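Local atomic coordinates of chitinase (Chromobacterium violaceum, PDB entry 4TXG), a protein that probably hydrolyses the glycosidic bonds of chitin as a family 18 glycoside hydrolase, and thereby takes part in polysaccharide degradation. Residues A[238-243]-A[305-310]; A[578-581]-A[587-590]; A[682-687]-A[780-785]. One frame throughout, in Å; residues are numbered along the deposited sequence.

How the interactions relate
The three contacts illustrate how oppositely charged side chains join separate segments, near or far apart in sequence, in settings that run from buried to exposed. They follow one another in series. Interactions 1 and 2 share the family 18 catalytic domain, with centres about 28 Å apart: the first joins helix 231-242 to the loop just before barrel strand 308-312, the second joins the loop after strand 575-578 to helix 582-594, beside barrel strand 457-462. Interaction 3 lies in the Chitinase C region, its centre about 40 Å and 44 Å from the other two, and joins loops that follow strands of two beta sheets. None touches another; each is a local link within its own part of the fold.

Interaction 1 of 3, residues A[238-243]-A[305-310]. With CS (cesium ion), chain E.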
ATOM      1  N   GLN A 238      13.843   6.896  22.238  1.00  8.89           N
ATOM      2  CA  GLN A 238      15.138   7.563  22.396  1.00 10.08           C
ATOM      3  C   GLN A 238      15.664   8.210  21.117  1.00 10.27           C
ATOM      4  O   GLN A 238      16.132   9.349  21.128  1.00 10.37           O
ATOM      5  CB  GLN A 238      16.169   6.568  22.894  1.00  9.89           C
ATOM      6  CG  GLN A 238      16.054   6.228  24.352  1.00 12.28           C
ATOM      7  CD  GLN A 238      17.234   5.409  24.788  1.00 13.09           C
ATOM      8  OE1 GLN A 238      18.291   5.956  25.088  1.00 17.49           O
ATOM      9  NE2 GLN A 238      17.080   4.087  24.784  1.00  9.71           N
ATOM     10  N   TYR A 239      15.624   7.468  20.018  1.00 10.98           N
ATOM     11  CA  TYR A 239      16.204   7.976  18.780  1.00  9.88           C
ATOM     12  C   TYR A 239      15.367   9.106  18.201  1.00 11.06           C
ATOM     13  O   TYR A 239      15.906  10.007  17.563  1.00 12.92           O
ATOM     14  CB  TYR A 239      16.391   6.850  17.760  1.00 11.09           C
ATOM     15  CG  TYR A 239      17.682   6.105  17.987  1.00 13.69           C
ATOM     16  CD1 TYR A 239      17.752   5.066  18.899  1.00 16.04           C
ATOM     17  CD2 TYR A 239      18.844   6.470  17.318  1.00 18.27           C
ATOM     18  CE1 TYR A 239      18.947   4.400  19.133  1.00 19.33           C
ATOM     19  CE2 TYR A 239      20.041   5.810  17.543  1.00 22.05           C
ATOM     20  CZ  TYR A 239      20.087   4.776  18.452  1.00 21.14           C
ATOM     21  OH  TYR A 239      21.281   4.120  18.681  1.00 20.57           O
ATOM     22  N   LYS A 240      14.060   9.084  18.440  1.00 10.63           N
ATOM     23  CA  LYS A 240      13.218  10.176  17.966  1.00 12.50           C
ATOM     24  C   LYS A 240      13.610  11.509  18.594  1.00 14.99           C
ATOM     25  O   LYS A 240      13.392  12.558  17.995  1.00 14.31           O
ATOM     26  CB  LYS A 240      11.738   9.884  18.229  1.00 11.40           C
ATOM     27  CG  LYS A 240      11.174   8.851  17.279  1.00 12.27           C
ATOM     28  CD  LYS A 240       9.737   9.147  16.907  1.00 24.45           C
ATOM     29  CE  LYS A 240       8.808   8.959  18.065  1.00 22.97           C
ATOM     30  NZ  LYS A 240       7.393   9.217  17.650  1.00 19.02           N
ATOM     31  N   ARG A 241      14.203  11.476  19.789  1.00 12.88           N
ATOM     32  CA  ARG A 241      14.664  12.714  20.414  1.00 11.80           C
ATOM     33  C   ARG A 241      15.815  13.338  19.635  1.00 15.11           C
ATOM     34  O   ARG A 241      15.943  14.565  19.560  1.00 15.83           O
ATOM     35  CB  ARG A 241      15.102  12.462  21.859  1.00 11.62           C
ATOM     36  CG  ARG A 241      14.017  11.871  22.729  1.00 10.12           C
ATOM     37  CD  ARG A 241      14.562  11.652  24.121  1.00 12.11           C
ATOM     38  NE  ARG A 241      13.608  10.997  25.001  1.00 14.73           N
ATOM     39  CZ  ARG A 241      13.965  10.113  25.925  1.00 14.99           C
ATOM     40  NH1 ARG A 241      15.243   9.786  26.056  1.00 13.72           N
ATOM     41  NH2 ARG A 241      13.050   9.557  26.702  1.00 11.86           N
ATOM     42  N   LYS A 242      16.647  12.485  19.047  1.00 13.78           N
ATOM     43  CA  LYS A 242      17.778  12.948  18.256  1.00 18.52           C
ATOM     44  C   LYS A 242      17.329  13.348  16.849  1.00 19.40           C
ATOM     45  O   LYS A 242      17.939  14.206  16.210  1.00 20.75           O
ATOM     46  CB  LYS A 242      18.858  11.861  18.205  1.00 25.30           C
ATOM     47  CG  LYS A 242      20.064  12.185  17.335  1.00 35.19           C
ATOM     48  CD  LYS A 242      20.816  13.411  17.816  1.00 48.03           C
ATOM     49  CE  LYS A 242      22.075  13.619  16.988  1.00 53.99           C
ATOM     50  NZ  LYS A 242      22.862  12.354  16.886  1.00 54.04           N
ATOM     51  N   TYR A 243      16.244  12.735  16.385  1.00 12.40           N
ATOM     52  CA  TYR A 243      15.694  13.018  15.059  1.00 13.23           C
ATOM     53  C   TYR A 243      14.208  13.376  15.143  1.00 14.19           C
ATOM     54  O   TYR A 243      13.360  12.574  14.777  1.00 14.74           O
ATOM     55  CB  TYR A 243      15.894  11.804  14.144  1.00 14.04           C
ATOM     56  CG  TYR A 243      17.337  11.402  14.010  1.00 14.14           C
ATOM     57  CD1 TYR A 243      18.138  11.962  13.018  1.00 18.18           C
ATOM     58  CD2 TYR A 243      17.906  10.473  14.872  1.00 15.78           C
ATOM     59  CE1 TYR A 243      19.462  11.606  12.894  1.00 20.56           C
ATOM     60  CE2 TYR A 243      19.233  10.108  14.754  1.00 22.48           C
ATOM     61  CZ  TYR A 243      20.005  10.680  13.761  1.00 20.70           C
ATOM     62  OH  TYR A 243      21.324  10.324  13.638  1.00 25.34           O
ATOM     63  N   GLY A 305       4.061   6.830  22.529  1.00 11.52           N
ATOM     64  CA  GLY A 305       4.575   7.970  21.788  1.00 11.57           C
ATOM     65  C   GLY A 305       4.663   7.768  20.281  1.00 13.98           C
ATOM     66  O   GLY A 305       5.473   8.412  19.615  1.00 13.57           O
ATOM     67  N   PHE A 306       3.834   6.885  19.734  1.00  9.37           N
ATOM     68  CA  PHE A 306       3.733   6.767  18.279  1.00  7.58           C
ATOM     69  C   PHE A 306       2.997   7.963  17.686  1.00 10.86           C
ATOM     70  O   PHE A 306       2.168   8.588  18.351  1.00 10.67           O
ATOM     71  CB  PHE A 306       3.030   5.467  17.876  1.00  6.81           C
ATOM     72  CG  PHE A 306       3.938   4.265  17.883  1.00 10.15           C
ATOM     73  CD1 PHE A 306       4.090   3.506  19.031  1.00 15.69           C
ATOM     74  CD2 PHE A 306       4.642   3.904  16.740  1.00  8.85           C
ATOM     75  CE1 PHE A 306       4.937   2.402  19.047  1.00 16.41           C
ATOM     76  CE2 PHE A 306       5.481   2.794  16.737  1.00 11.30           C
ATOM     77  CZ  PHE A 306       5.637   2.050  17.900  1.00 12.26           C
ATOM     78  N   ASP A 307       3.309   8.277  16.430  1.00  7.50           N
ATOM     79  CA  ASP A 307       2.714   9.424  15.744  1.00  7.86           C
ATOM     80  C   ASP A 307       1.522   9.050  14.876  1.00  7.69           C
ATOM     81  O   ASP A 307       0.884   9.919  14.283  1.00 10.41           O
ATOM     82  CB  ASP A 307       3.760  10.109  14.868  1.00 10.73           C
ATOM     83  CG  ASP A 307       4.946  10.584  15.664  1.00 15.05           C
ATOM     84  OD1 ASP A 307       4.768  11.510  16.479  1.00 17.85           O
ATOM     85  OD2 ASP A 307       6.049  10.025  15.496  1.00 16.68           O
ATOM     86  N   GLY A 308       1.241   7.758  14.765  1.00  7.25           N
ATOM     87  CA  GLY A 308       0.145   7.335  13.915  1.00  7.77           C
ATOM     88  C   GLY A 308      -0.053   5.841  13.909  1.00  7.15           C
ATOM     89  O   GLY A 308       0.731   5.098  14.500  1.00  9.52           O
ATOM     90  N   VAL A 309      -1.112   5.416  13.233  1.00  6.54           N
ATOM     91  CA  VAL A 309      -1.432   4.001  13.062  1.00  6.43           C
ATOM     92  C   VAL A 309      -1.451   3.685  11.575  1.00  9.84           C
ATOM     93  O   VAL A 309      -2.004   4.454  10.783  1.00  8.20           O
ATOM     94  CB  VAL A 309      -2.803   3.655  13.693  1.00 10.40           C
ATOM     95  CG1 VAL A 309      -3.152   2.192  13.476  1.00 11.99           C
ATOM     96  CG2 VAL A 309      -2.779   3.956  15.170  1.00 16.42           C
ATOM     97  N   ASP A 310      -0.837   2.562  11.206  1.00  7.24           N
ATOM     98  CA  ASP A 310      -0.791   2.098   9.828  1.00  7.25           C
ATOM     99  C   ASP A 310      -1.626   0.822   9.741  1.00  8.60           C
ATOM    100  O   ASP A 310      -1.288  -0.196  10.337  1.00 10.61           O
ATOM    101  CB  ASP A 310       0.662   1.853   9.407  1.00  7.79           C
ATOM    102  CG  ASP A 310       0.791   1.285   8.007  1.00 11.16           C
ATOM    103  OD1 ASP A 310       0.368   1.966   7.043  1.00  9.44           O
ATOM    104  OD2 ASP A 310       1.344   0.167   7.882  1.00 12.97           O
TER
HETATM  105 CS    CS E 804      20.321   5.587  27.203  1.00 94.38          CS
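Lys240 of helix 231-242 reaches across to the loop holding Gly305 and Asp307, and its ammonium group carries nearly all of the contact. The ionic part is a salt bridge with a hydrogen bond inside it, Lys240 NZ lying 2.7 Å from Asp307 OD2. The two side chains arrive from opposite directions. The nitrogen meets OD2 from above the carboxylate plane, 41° out of it. Asp307 OD1 stands farther off, 3.7 Å from Lys240 NZ, and is engaged by Arg362, while OD2 also accepts from the backbone of Thr248.

A second bond is to the main chain. Lys240 NZ donates to Gly305 O over 2.9 Å, almost in line with the carbonyl. Gly305 itself leaves helical geometry just after helix 287-304, with a positive phi of 72°. With Thr248 OG1 the nitrogen has three partners in all, matching the three protons an ammonium group can offer. Bends at the second and third torsions of Lys240 (chi3 -69°) steer the tip to this place.

The metal contact lies apart from this network: Gln238 OE1 binds a cesium ion at 3.0 Å, away from Lys240, while its NE2 is held by Glu222 O.

Farther along the strand, Asp310 is held through its carboxylate by Tyr159, Ser251 and Thr367. Asp307 and Asp310 are the first two aspartates of the DxxDxDxE signature of family 18 chitinases, Asp307 just before, and Asp310 on, a parallel strand of the TIM barrel; the lysine thus bonds to the first aspartate of the motif, where the chain enters that strand.

Interaction 2 of 3, residues A[578-581]-A[587-590]; sequences STED and QKAA
Lys588, on helix 582-594, and Glu580, in the loop that leads into that helix, meet through ammonium and carboxylate. The lysine can be followed outward from its backbone. CB points toward the loop, and CG lies anti to the carbonyl carbon (chi1 -71°); from there the chain runs fully extended, the side chain touching Val461 of barrel strand 457-462. CD is the first atom to come near the glutamate, at 3.8 Å from Glu580 OE2. CE draws closer, 3.5 Å from the same OE2, so that the last methylene lies alongside the carboxylate before the ammonium group is reached. NZ then closes the salt bridge at 2.7 Å from Glu580 OE2, using the syn lone pair of that oxygen, on the side of OE1.

Two further partners share the nitrogen. One is Ala411 O, a backbone carbonyl. The other is a water that accepts from Lys588 NZ at 3.2 Å and lies 2.8 Å from Glu580 OE1, spanning the gap between the ammonium and the second carboxylate oxygen.

The glutamate comes from the opposite direction, bent at its second torsion (chi2 82°), and its OE1 has Ser584 OG as its stronger partner, besides the water. That hydroxyl pairs with the backbone N of Asp581 as well, the N-cap residue, whose OD1 caps Gln583 N. Strand 575-578 belongs to a small antiparallel sheet, and the contact lies where the chain leaves it to rejoin the barrel.

Buried charge is therefore answered on both sides: the lysine probably offsets the negative carboxylate, while the carbonyl, the serine and the water meet the remaining polar demand. Such pairing ties the helix to the loop that starts it.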
ATOM      1  N   SER A 578      14.147 -12.723  -8.405  1.00  7.40           N
ATOM      2  CA  SER A 578      13.829 -11.324  -8.664  1.00  8.50           C
ATOM      3  C   SER A 578      14.480 -10.431  -7.618  1.00  8.05           C
ATOM      4  O   SER A 578      14.295 -10.639  -6.421  1.00  9.51           O
ATOM      5  CB  SER A 578      12.313 -11.099  -8.667  1.00 10.63           C
ATOM      6  OG  SER A 578      12.036  -9.715  -8.741  1.00  9.90           O
ATOM      7  N   THR A 579      15.233  -9.435  -8.067  1.00  8.44           N
ATOM      8  CA  THR A 579      15.957  -8.576  -7.141  1.00  6.99           C
ATOM      9  C   THR A 579      15.537  -7.112  -7.266  1.00  9.91           C
ATOM     10  O   THR A 579      14.691  -6.750  -8.087  1.00  9.01           O
ATOM     11  CB  THR A 579      17.486  -8.694  -7.352  1.00 10.04           C
ATOM     12  OG1 THR A 579      17.815  -8.341  -8.701  1.00 11.78           O
ATOM     13  CG2 THR A 579      17.957 -10.127  -7.082  1.00 11.51           C
ATOM     14  N   GLU A 580      16.122  -6.277  -6.419  1.00  9.22           N
ATOM     15  CA  GLU A 580      15.905  -4.838  -6.453  1.00  6.94           C
ATOM     16  C   GLU A 580      17.236  -4.232  -6.047  1.00  8.41           C
ATOM     17  O   GLU A 580      17.762  -4.562  -4.982  1.00 11.19           O
ATOM     18  CB  GLU A 580      14.775  -4.426  -5.497  1.00  8.81           C
ATOM     19  CG  GLU A 580      14.376  -2.953  -5.553  1.00 11.33           C
ATOM     20  CD  GLU A 580      13.413  -2.643  -6.693  1.00 14.93           C
ATOM     21  OE1 GLU A 580      13.759  -2.884  -7.868  1.00 18.46           O
ATOM     22  OE2 GLU A 580      12.298  -2.165  -6.418  1.00 17.21           O
ATOM     23  N   ASP A 581      17.823  -3.386  -6.886  1.00  7.98           N
ATOM     24  CA  ASP A 581      19.123  -2.825  -6.508  1.00  8.06           C
ATOM     25  C   ASP A 581      19.275  -1.393  -7.004  1.00 10.40           C
ATOM     26  O   ASP A 581      18.279  -0.738  -7.310  1.00 10.75           O
ATOM     27  CB  ASP A 581      20.289  -3.729  -6.975  1.00 12.80           C
ATOM     28  CG  ASP A 581      20.391  -3.893  -8.493  1.00 17.54           C
ATOM     29  OD1 ASP A 581      19.908  -3.037  -9.269  1.00 14.71           O
ATOM     30  OD2 ASP A 581      21.012  -4.904  -8.916  1.00 16.55           O
ATOM     31  N   GLN A 587      15.894   4.200 -11.216  1.00  8.55           N
ATOM     32  CA  GLN A 587      14.861   4.335 -12.237  1.00  8.56           C
ATOM     33  C   GLN A 587      13.492   4.642 -11.592  1.00  9.13           C
ATOM     34  O   GLN A 587      12.767   5.520 -12.051  1.00  8.38           O
ATOM     35  CB  GLN A 587      14.807   3.061 -13.108  1.00 10.97           C
ATOM     36  CG  GLN A 587      13.808   3.142 -14.262  1.00 12.80           C
ATOM     37  CD  GLN A 587      14.043   2.125 -15.379  1.00 11.46           C
ATOM     38  OE1 GLN A 587      14.928   1.270 -15.300  1.00 10.02           O
ATOM     39  NE2 GLN A 587      13.228   2.219 -16.435  1.00  8.31           N
ATOM     40  N   LYS A 588      13.154   3.956 -10.504  1.00  6.79           N
ATOM     41  CA  LYS A 588      11.891   4.218  -9.813  1.00  7.14           C
ATOM     42  C   LYS A 588      11.898   5.585  -9.140  1.00  7.96           C
ATOM     43  O   LYS A 588      10.879   6.282  -9.115  1.00  7.11           O
ATOM     44  CB  LYS A 588      11.605   3.127  -8.784  1.00  5.84           C
ATOM     45  CG  LYS A 588      11.230   1.801  -9.446  1.00  9.77           C
ATOM     46  CD  LYS A 588      10.960   0.712  -8.417  1.00  9.71           C
ATOM     47  CE  LYS A 588      10.636  -0.614  -9.105  1.00 11.84           C
ATOM     48  NZ  LYS A 588      10.268  -1.680  -8.111  1.00  9.39           N
ATOM     49  N   ALA A 589      13.057   5.973  -8.613  1.00  6.99           N
ATOM     50  CA  ALA A 589      13.193   7.268  -7.961  1.00  8.21           C
ATOM     51  C   ALA A 589      12.988   8.405  -8.959  1.00  9.00           C
ATOM     52  O   ALA A 589      12.394   9.429  -8.623  1.00  8.11           O
ATOM     53  CB  ALA A 589      14.558   7.390  -7.287  1.00  9.79           C
ATOM     54  N   ALA A 590      13.477   8.232 -10.184  1.00  7.06           N
ATOM     55  CA  ALA A 590      13.267   9.250 -11.209  1.00  8.95           C
ATOM     56  C   ALA A 590      11.779   9.397 -11.498  1.00  7.11           C
ATOM     57  O   ALA A 590      11.270  10.510 -11.653  1.00  7.50           O
ATOM     58  CB  ALA A 590      14.031   8.905 -12.489  1.00  8.92           C
TER
HETATM   59  O   HOH W   1      11.976  -3.703  -9.894  1.00 15.47           O

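Interaction 3 of 3, residues A[682-687]-A[780-785]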
ATOM      1  N   VAL A 682     -27.201  13.288  -6.861  1.00 10.74           N
ATOM      2  CA  VAL A 682     -28.224  13.894  -6.016  1.00 10.92           C
ATOM      3  C   VAL A 682     -28.121  15.415  -6.045  1.00 13.59           C
ATOM      4  O   VAL A 682     -27.053  15.985  -5.798  1.00 12.44           O
ATOM      5  CB  VAL A 682     -28.110  13.417  -4.551  1.00 14.60           C
ATOM      6  CG1 VAL A 682     -29.270  13.967  -3.714  1.00 15.18           C
ATOM      7  CG2 VAL A 682     -28.067  11.900  -4.486  1.00 20.96           C
ATOM      8  N   ASN A 683     -29.233  16.069  -6.352  1.00 11.97           N
ATOM      9  CA  ASN A 683     -29.278  17.521  -6.362  1.00 11.91           C
ATOM     10  C   ASN A 683     -29.667  18.038  -4.975  1.00 14.02           C
ATOM     11  O   ASN A 683     -30.820  17.932  -4.576  1.00 15.18           O
ATOM     12  CB  ASN A 683     -30.257  18.002  -7.439  1.00 10.82           C
ATOM     13  CG  ASN A 683     -30.383  19.509  -7.489  1.00 17.40           C
ATOM     14  OD1 ASN A 683     -29.612  20.227  -6.855  1.00 14.29           O
ATOM     15  ND2 ASN A 683     -31.348  20.000  -8.264  1.00 12.52           N
ATOM     16  N   ARG A 684     -28.700  18.570  -4.231  1.00 12.51           N
ATOM     17  CA  ARG A 684     -28.990  19.139  -2.907  1.00 14.44           C
ATOM     18  C   ARG A 684     -29.012  20.665  -2.930  1.00 18.83           C
ATOM     19  O   ARG A 684     -28.910  21.319  -1.889  1.00 19.98           O
ATOM     20  CB  ARG A 684     -27.973  18.657  -1.872  1.00 14.40           C
ATOM     21  CG  ARG A 684     -27.892  17.143  -1.742  1.00 16.67           C
ATOM     22  CD  ARG A 684     -26.946  16.735  -0.619  1.00 20.41           C
ATOM     23  NE  ARG A 684     -26.422  15.388  -0.820  1.00 28.52           N
ATOM     24  CZ  ARG A 684     -25.166  15.121  -1.174  1.00 32.65           C
ATOM     25  NH1 ARG A 684     -24.289  16.106  -1.355  1.00 34.95           N
ATOM     26  NH2 ARG A 684     -24.784  13.866  -1.337  1.00 34.84           N
ATOM     27  N   SER A 685     -29.131  21.240  -4.118  1.00 16.16           N
ATOM     28  CA  SER A 685     -29.405  22.667  -4.208  1.00 16.86           C
ATOM     29  C   SER A 685     -30.910  22.890  -4.091  1.00 18.24           C
ATOM     30  O   SER A 685     -31.673  21.928  -3.977  1.00 17.15           O
ATOM     31  CB  SER A 685     -28.880  23.243  -5.520  1.00 15.95           C
ATOM     32  OG  SER A 685     -29.757  22.918  -6.582  1.00 16.32           O
ATOM     33  N   GLN A 686     -31.332  24.152  -4.125  1.00 16.47           N
ATOM     34  CA  GLN A 686     -32.748  24.496  -4.171  1.00 19.78           C
ATOM     35  C   GLN A 686     -33.163  24.878  -5.593  1.00 23.83           C
ATOM     36  O   GLN A 686     -34.209  25.499  -5.798  1.00 27.63           O
ATOM     37  CB  GLN A 686     -33.061  25.646  -3.212  1.00 19.73           C
ATOM     38  CG  GLN A 686     -32.702  25.368  -1.765  1.00 29.24           C
ATOM     39  CD  GLN A 686     -33.176  26.473  -0.840  1.00 39.71           C
ATOM     40  OE1 GLN A 686     -34.126  27.194  -1.151  1.00 41.77           O
ATOM     41  NE2 GLN A 686     -32.515  26.617   0.301  1.00 42.75           N
ATOM     42  N   THR A 687     -32.331  24.515  -6.566  1.00 22.54           N
ATOM     43  CA  THR A 687     -32.613  24.793  -7.974  1.00 23.65           C
ATOM     44  C   THR A 687     -32.902  23.518  -8.751  1.00 19.73           C
ATOM     45  O   THR A 687     -32.335  22.469  -8.461  1.00 21.27           O
ATOM     46  CB  THR A 687     -31.433  25.491  -8.681  1.00 30.31           C
ATOM     47  OG1 THR A 687     -30.412  24.530  -8.970  1.00 38.46           O
ATOM     48  CG2 THR A 687     -30.846  26.570  -7.826  1.00 29.54           C
ATOM     49  N   ILE A 780     -18.261  21.126  -7.026  1.00 10.14           N
ATOM     50  CA  ILE A 780     -19.277  20.667  -6.083  1.00  9.05           C
ATOM     51  C   ILE A 780     -18.816  20.928  -4.657  1.00  9.24           C
ATOM     52  O   ILE A 780     -17.624  20.934  -4.361  1.00 10.66           O
ATOM     53  CB  ILE A 780     -19.641  19.172  -6.276  1.00 11.08           C
ATOM     54  CG1 ILE A 780     -18.477  18.242  -5.933  1.00 10.18           C
ATOM     55  CG2 ILE A 780     -20.108  18.917  -7.712  1.00 10.62           C
ATOM     56  CD1 ILE A 780     -18.890  16.772  -5.893  1.00 10.00           C
ATOM     57  N   ARG A 781     -19.777  21.177  -3.775  1.00 10.43           N
ATOM     58  CA  ARG A 781     -19.465  21.536  -2.398  1.00  9.85           C
ATOM     59  C   ARG A 781     -18.755  20.407  -1.648  1.00 12.40           C
ATOM     60  O   ARG A 781     -17.995  20.670  -0.718  1.00 13.43           O
ATOM     61  CB  ARG A 781     -20.739  21.926  -1.641  1.00 11.04           C
ATOM     62  CG  ARG A 781     -21.457  23.158  -2.162  1.00 12.22           C
ATOM     63  CD  ARG A 781     -22.169  23.864  -1.009  1.00 12.50           C
ATOM     64  NE  ARG A 781     -21.206  24.453  -0.085  1.00 11.55           N
ATOM     65  CZ  ARG A 781     -21.470  24.773   1.177  1.00 19.71           C
ATOM     66  NH1 ARG A 781     -22.681  24.555   1.685  1.00 18.85           N
ATOM     67  NH2 ARG A 781     -20.521  25.308   1.936  1.00 17.42           N
ATOM     68  N   ASP A 782     -18.992  19.159  -2.049  1.00 11.72           N
ATOM     69  CA  ASP A 782     -18.320  18.024  -1.398  1.00 12.74           C
ATOM     70  C   ASP A 782     -16.803  18.097  -1.559  1.00 18.53           C
ATOM     71  O   ASP A 782     -16.060  17.558  -0.731  1.00 21.01           O
ATOM     72  CB  ASP A 782     -18.827  16.690  -1.951  1.00 12.79           C
ATOM     73  CG  ASP A 782     -20.195  16.319  -1.417  1.00 18.82           C
ATOM     74  OD1 ASP A 782     -20.599  16.885  -0.380  1.00 20.06           O
ATOM     75  OD2 ASP A 782     -20.867  15.464  -2.034  1.00 21.13           O
ATOM     76  N   GLU A 783     -16.348  18.761  -2.622  1.00 14.15           N
ATOM     77  CA  GLU A 783     -14.917  18.891  -2.886  1.00 13.35           C
ATOM     78  C   GLU A 783     -14.403  20.300  -2.668  1.00 16.19           C
ATOM     79  O   GLU A 783     -13.206  20.509  -2.472  1.00 17.17           O
ATOM     80  CB  GLU A 783     -14.593  18.467  -4.320  1.00 13.04           C
ATOM     81  CG  GLU A 783     -14.887  17.007  -4.592  1.00 14.26           C
ATOM     82  CD  GLU A 783     -14.445  16.575  -5.974  1.00 16.19           C
ATOM     83  OE1 GLU A 783     -14.820  17.255  -6.957  1.00 10.53           O
ATOM     84  OE2 GLU A 783     -13.719  15.560  -6.067  1.00 15.45           O
ATOM     85  N   ALA A 784     -15.308  21.270  -2.724  1.00 13.00           N
ATOM     86  CA  ALA A 784     -14.928  22.674  -2.641  1.00 12.20           C
ATOM     87  C   ALA A 784     -15.846  23.413  -1.668  1.00 13.27           C
ATOM     88  O   ALA A 784     -16.633  24.273  -2.072  1.00 12.93           O
ATOM     89  CB  ALA A 784     -14.976  23.316  -4.037  1.00 11.67           C
ATOM     90  N   PRO A 785     -15.731  23.091  -0.370  1.00 16.11           N
ATOM     91  CA  PRO A 785     -16.684  23.565   0.642  1.00 17.29           C
ATOM     92  C   PRO A 785     -16.587  25.057   0.968  1.00 17.52           C
ATOM     93  O   PRO A 785     -17.509  25.589   1.589  1.00 17.32           O
ATOM     94  CB  PRO A 785     -16.319  22.726   1.867  1.00 15.64           C
ATOM     95  CG  PRO A 785     -14.867  22.446   1.699  1.00 18.59           C
ATOM     96  CD  PRO A 785     -14.680  22.241   0.225  1.00 16.91           C
TER
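Arg684 and Asp782 meet at the surface, and theirs is the loose side of the contact. Arg684 NH1 stands 3.5 Å from Asp782 OD2, a long salt bridge without a hydrogen bond. The carboxylate oxygen lies at the edge of the guanidinium and in its plane, but the two flat groups are turned 47° apart and the side chains cross at about a right angle. A second salt bridge draws Arg684 NH1 to Asp658, its stronger partner.

Tightness lies within each segment instead. Asn683 OD1 accepts from Ser685 N in an Asx turn and from Ser685 OG at 2.7 Å, the hydroxyl lying in the carbonyl plane on a lone pair. Ser685 OG in turn accepts from Thr687 N, 3.0 Å away, in an ST turn, while Asn683 ND2 donates to Thr687 O at 2.7 Å. In the other segment, Arg781 NH2 holds Pro785 O at 3.0 Å.

Two internally braced loops, one from each beta sheet of the Chitinase C region, are thus linked by a weak electrostatic bridge. Being exposed and long, it is probably screened by solvent, and the arginine's charge is shared between two aspartates.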